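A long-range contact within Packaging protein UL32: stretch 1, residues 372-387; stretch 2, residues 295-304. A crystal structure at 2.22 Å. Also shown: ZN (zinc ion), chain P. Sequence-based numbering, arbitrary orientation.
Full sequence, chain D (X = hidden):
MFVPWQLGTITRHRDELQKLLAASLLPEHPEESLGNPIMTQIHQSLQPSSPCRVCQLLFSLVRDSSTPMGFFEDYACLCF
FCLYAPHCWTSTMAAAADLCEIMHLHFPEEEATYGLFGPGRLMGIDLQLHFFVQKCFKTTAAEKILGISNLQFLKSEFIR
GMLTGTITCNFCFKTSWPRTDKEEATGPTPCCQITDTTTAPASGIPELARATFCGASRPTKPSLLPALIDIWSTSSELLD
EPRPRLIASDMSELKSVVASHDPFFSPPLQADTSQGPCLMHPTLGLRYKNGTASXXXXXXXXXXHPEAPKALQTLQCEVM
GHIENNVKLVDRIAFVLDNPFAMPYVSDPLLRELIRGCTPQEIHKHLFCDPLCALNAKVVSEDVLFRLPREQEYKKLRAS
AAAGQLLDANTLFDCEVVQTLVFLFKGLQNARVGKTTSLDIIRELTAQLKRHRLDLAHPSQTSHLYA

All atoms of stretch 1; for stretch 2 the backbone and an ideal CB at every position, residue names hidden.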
# COMPACT_ATOMS: atom_id res chain seq x y z
N LEU D 372 -7.93 29.21 -11.40
CA LEU D 372 -7.95 30.57 -10.85
C LEU D 372 -8.66 31.54 -11.79
O LEU D 372 -9.25 32.53 -11.33
CB LEU D 372 -6.53 31.07 -10.57
CG LEU D 372 -6.48 32.50 -10.01
CD1 LEU D 372 -7.35 32.55 -8.77
CD2 LEU D 372 -5.06 33.00 -9.70
N CYS D 373 -8.55 31.34 -13.10
CA CYS D 373 -9.32 32.15 -14.04
C CYS D 373 -10.81 31.93 -13.86
O CYS D 373 -11.61 32.86 -14.04
CB CYS D 373 -8.89 31.84 -15.48
SG CYS D 373 -7.12 32.21 -15.79
N ALA D 374 -11.21 30.68 -13.60
CA ALA D 374 -12.62 30.36 -13.39
C ALA D 374 -13.17 31.00 -12.13
O ALA D 374 -14.33 31.44 -12.09
CB ALA D 374 -12.80 28.84 -13.34
N LEU D 375 -12.39 30.98 -11.05
CA LEU D 375 -12.82 31.62 -9.81
C LEU D 375 -12.99 33.12 -10.03
O LEU D 375 -14.03 33.70 -9.68
CB LEU D 375 -11.80 31.34 -8.72
CG LEU D 375 -12.12 31.70 -7.28
CD1 LEU D 375 -13.23 30.82 -6.79
CD2 LEU D 375 -10.90 31.50 -6.41
N ASN D 376 -12.02 33.73 -10.71
CA ASN D 376 -12.03 35.17 -11.00
C ASN D 376 -13.25 35.57 -11.82
O ASN D 376 -13.88 36.59 -11.53
CB ASN D 376 -10.76 35.54 -11.74
CG ASN D 376 -9.61 35.77 -10.83
OD1 ASN D 376 -9.77 35.87 -9.62
ND2 ASN D 376 -8.42 35.90 -11.40
N ALA D 377 -13.60 34.80 -12.85
CA ALA D 377 -14.82 35.11 -13.58
C ALA D 377 -16.07 34.96 -12.71
O ALA D 377 -17.06 35.68 -12.93
CB ALA D 377 -14.94 34.23 -14.82
N LYS D 378 -16.07 34.04 -11.73
CA LYS D 378 -17.28 33.82 -10.93
C LYS D 378 -17.47 34.88 -9.87
O LYS D 378 -18.60 35.16 -9.48
CB LYS D 378 -17.24 32.46 -10.23
CG LYS D 378 -17.55 31.25 -11.10
CD LYS D 378 -19.01 31.32 -11.50
CE LYS D 378 -19.54 30.01 -12.04
NZ LYS D 378 -21.02 30.09 -12.33
N VAL D 379 -16.40 35.50 -9.41
CA VAL D 379 -16.45 36.41 -8.28
C VAL D 379 -16.75 37.85 -8.71
O VAL D 379 -17.35 38.61 -7.95
CB VAL D 379 -15.12 36.31 -7.52
CG1 VAL D 379 -15.04 37.31 -6.42
CG2 VAL D 379 -14.91 34.91 -6.97
N VAL D 380 -16.36 38.22 -9.93
CA VAL D 380 -16.37 39.61 -10.38
C VAL D 380 -17.78 40.11 -10.65
O VAL D 380 -18.64 39.38 -11.18
CB VAL D 380 -15.50 39.73 -11.64
CG1 VAL D 380 -16.12 38.91 -12.76
CG2 VAL D 380 -15.30 41.17 -12.03
N SER D 381 -18.03 41.38 -10.32
CA SER D 381 -19.23 42.12 -10.72
C SER D 381 -18.79 43.42 -11.39
O SER D 381 -18.30 44.32 -10.70
CB SER D 381 -20.14 42.41 -9.54
OG SER D 381 -21.10 43.37 -9.91
N GLU D 382 -18.90 43.48 -12.72
CA GLU D 382 -18.52 44.69 -13.46
C GLU D 382 -19.39 45.88 -13.09
O GLU D 382 -18.97 47.03 -13.29
CB GLU D 382 -18.59 44.46 -14.97
CG GLU D 382 -19.94 44.07 -15.55
CD GLU D 382 -20.33 42.64 -15.28
OE1 GLU D 382 -21.21 42.12 -16.02
OE2 GLU D 382 -19.75 42.01 -14.36
N ASP D 383 -20.61 45.63 -12.60
CA ASP D 383 -21.48 46.72 -12.16
C ASP D 383 -20.92 47.39 -10.91
O ASP D 383 -20.78 48.61 -10.88
CB ASP D 383 -22.87 46.17 -11.91
CG ASP D 383 -23.45 45.48 -13.13
OD1 ASP D 383 -23.28 46.01 -14.25
OD2 ASP D 383 -24.06 44.40 -12.98
N VAL D 384 -20.62 46.62 -9.86
CA VAL D 384 -20.03 47.20 -8.65
C VAL D 384 -18.78 47.97 -9.01
O VAL D 384 -18.56 49.10 -8.56
CB VAL D 384 -19.72 46.11 -7.61
CG1 VAL D 384 -18.99 46.72 -6.45
CG2 VAL D 384 -20.99 45.45 -7.13
N LEU D 385 -17.92 47.36 -9.82
CA LEU D 385 -16.60 47.93 -10.00
C LEU D 385 -16.64 49.20 -10.83
O LEU D 385 -15.85 50.13 -10.60
CB LEU D 385 -15.67 46.91 -10.64
CG LEU D 385 -15.26 45.71 -9.80
CD1 LEU D 385 -14.06 45.03 -10.48
CD2 LEU D 385 -14.96 46.09 -8.34
N PHE D 386 -17.53 49.26 -11.83
CA PHE D 386 -17.37 50.26 -12.88
C PHE D 386 -18.57 51.16 -13.14
O PHE D 386 -18.40 52.17 -13.82
CB PHE D 386 -16.94 49.60 -14.20
CG PHE D 386 -15.46 49.37 -14.26
CD1 PHE D 386 -14.59 50.44 -14.39
CD2 PHE D 386 -14.93 48.11 -14.09
CE1 PHE D 386 -13.22 50.25 -14.39
CE2 PHE D 386 -13.57 47.91 -14.11
CZ PHE D 386 -12.72 48.98 -14.26
N ARG D 387 -19.74 50.86 -12.61
CA ARG D 387 -20.87 51.76 -12.78
C ARG D 387 -20.93 52.79 -11.66
O ARG D 387 -20.66 52.49 -10.49
CB ARG D 387 -22.17 50.97 -12.85
CG ARG D 387 -22.20 50.17 -14.11
CD ARG D 387 -23.58 49.92 -14.60
NE ARG D 387 -23.51 49.32 -15.93
CZ ARG D 387 -23.35 50.02 -17.05
NH1 ARG D 387 -23.24 51.35 -16.98
NH2 ARG D 387 -23.30 49.41 -18.23
N UNK D 295 1.01 35.30 -15.62
CA UNK D 295 0.13 36.45 -15.44
C UNK D 295 -0.90 36.42 -16.57
O UNK D 295 -0.56 36.64 -17.73
CB UNK D 295 0.92 37.76 -15.43
N UNK D 296 -2.15 36.16 -16.25
CA UNK D 296 -3.18 36.08 -17.27
C UNK D 296 -3.70 37.47 -17.61
O UNK D 296 -4.10 38.22 -16.71
CB UNK D 296 -4.33 35.18 -16.81
N UNK D 297 -3.67 37.82 -18.89
CA UNK D 297 -4.07 39.18 -19.27
C UNK D 297 -5.58 39.35 -19.24
O UNK D 297 -6.06 40.43 -18.91
CB UNK D 297 -3.54 39.52 -20.66
N UNK D 298 -6.33 38.29 -19.55
CA UNK D 298 -7.78 38.38 -19.53
C UNK D 298 -8.32 38.51 -18.12
O UNK D 298 -9.43 39.02 -17.93
CB UNK D 298 -8.39 37.16 -20.21
N UNK D 299 -7.60 38.01 -17.12
CA UNK D 299 -8.01 38.26 -15.74
C UNK D 299 -7.76 39.71 -15.35
O UNK D 299 -8.50 40.26 -14.54
CB UNK D 299 -7.27 37.32 -14.78
N UNK D 300 -6.69 40.32 -15.86
CA UNK D 300 -6.51 41.75 -15.66
C UNK D 300 -7.70 42.50 -16.25
O UNK D 300 -8.28 43.37 -15.59
CB UNK D 300 -5.20 42.23 -16.29
N UNK D 301 -8.13 42.11 -17.45
CA UNK D 301 -9.26 42.78 -18.08
C UNK D 301 -10.52 42.66 -17.25
O UNK D 301 -11.35 43.57 -17.25
CB UNK D 301 -9.50 42.21 -19.48
N UNK D 302 -10.71 41.52 -16.60
CA UNK D 302 -11.90 41.36 -15.76
C UNK D 302 -11.98 42.45 -14.70
O UNK D 302 -13.07 42.92 -14.38
CB UNK D 302 -11.90 39.98 -15.09
N UNK D 303 -10.84 42.86 -14.16
CA UNK D 303 -10.82 43.89 -13.13
C UNK D 303 -10.55 45.29 -13.67
O UNK D 303 -10.82 46.27 -12.97
CB UNK D 303 -9.76 43.54 -12.08
N UNK D 304 -10.04 45.40 -14.89
CA UNK D 304 -9.57 46.68 -15.39
C UNK D 304 -10.52 47.33 -16.38
O UNK D 304 -10.34 48.51 -16.69
CB UNK D 304 -8.20 46.50 -16.05
ZN ZN P . -7.41 34.34 -16.60

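Position 295 has extended backbone angles (-100/112) and its CB finds nothing of stretch 1 within 5.5 Å. Stretch 1 therefore decides little here, though a beta-branched residue suits such a backbone. It is Val295.

Position 296 is more telling. It is still extended, directly before a helix, and its CB points toward stretch 1, 4.2 Å from Cys373 SG. The zinc ion lies close by, already bound to Cys373 SG at 2.3 Å. A ligand is expected, cysteine or perhaps histidine, while the N-cap position also favours a side chain that can accept from the first turn, such as serine, aspartate or cysteine. Cys296 meets both demands: its SG binds ZN at 2.3 Å and accepts a capping bond from the backbone N of position 299, with 3.5 Å between Cys296 SG and that N.

Positions 297 and 298 open the helix, and neither CB has stretch 1 within 5.5 Å. Many side chains would fit; they are Leu297 and Leu298.

One turn after 296, position 299 points toward stretch 1, its CB 3.8 Å from Asn376 ND2 and 5.2 Å from Cys373 SG. The CB again lies near the metal, so a short ligand is wanted, and an amide donor waits beside it. Cysteine answers both. Cys299 SG binds ZN at 2.3 Å and accepts a nearly linear hydrogen bond from Asn376 ND2 (ND2 to SG 3.4 Å, 175°), a contact well suited to a metal-bound sulfur carrying negative charge. One further ligand comes from elsewhere in the structure.

Position 300 points away from stretch 1 and 301 lies out of its reach, so neither is constrained by it. They are Glu300 and Cys301; the latter's SG is not among the zinc ligands.

Position 302 turns back toward stretch 1, its CB 4.7 Å from Val380 CG2 and 5.3 Å from Asn376 O. Helices 372-379 and 297-304 run nearly parallel, 13° apart, and Ala377 has a small side chain. A medium-sized aliphatic, leucine, isoleucine or methionine, would suit. Leu302 reaches toward the neighbouring helix, with CD1 3.9 Å from Ala377 N and 4.3 Å from Ala377 CB.

At 303 and 304 CA-to-CB points away, so small residues suffice, although larger ones are not excluded by this view. They are Ala303 and Ala304, whose backbone does the touching: Ala303 O lies 3.4 Å from Phe386 CE2, at the ring edge, and Ala304 O 3.4 Å from Phe386 CZ.

Stretch 2, residues 295-304: VCLLCECLAA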
# COMPACT_ATOMS: atom_id res chain seq x y z
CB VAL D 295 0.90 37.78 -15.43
CG1 VAL D 295 -0.07 38.94 -15.35
CG2 VAL D 295 1.83 37.83 -14.26
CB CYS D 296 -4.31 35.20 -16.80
SG CYS D 296 -5.71 35.23 -17.91
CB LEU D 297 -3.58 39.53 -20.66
CG LEU D 297 -2.22 40.18 -20.73
CD1 LEU D 297 -1.77 40.17 -22.19
CD2 LEU D 297 -2.33 41.58 -20.20
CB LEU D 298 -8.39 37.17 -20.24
CG LEU D 298 -7.83 36.94 -21.65
CD1 LEU D 298 -8.38 35.67 -22.25
CD2 LEU D 298 -8.21 38.12 -22.50
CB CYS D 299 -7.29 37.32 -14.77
SG CYS D 299 -7.93 35.61 -14.72
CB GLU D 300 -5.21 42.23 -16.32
CG GLU D 300 -3.98 41.45 -15.89
CD GLU D 300 -3.73 41.50 -14.41
OE1 GLU D 300 -3.97 42.56 -13.81
OE2 GLU D 300 -3.34 40.45 -13.82
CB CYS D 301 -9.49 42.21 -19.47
SG CYS D 301 -8.15 42.65 -20.58
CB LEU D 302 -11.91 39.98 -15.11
CG LEU D 302 -12.16 38.80 -16.06
CD1 LEU D 302 -12.27 37.53 -15.27
CD2 LEU D 302 -13.43 39.00 -16.87
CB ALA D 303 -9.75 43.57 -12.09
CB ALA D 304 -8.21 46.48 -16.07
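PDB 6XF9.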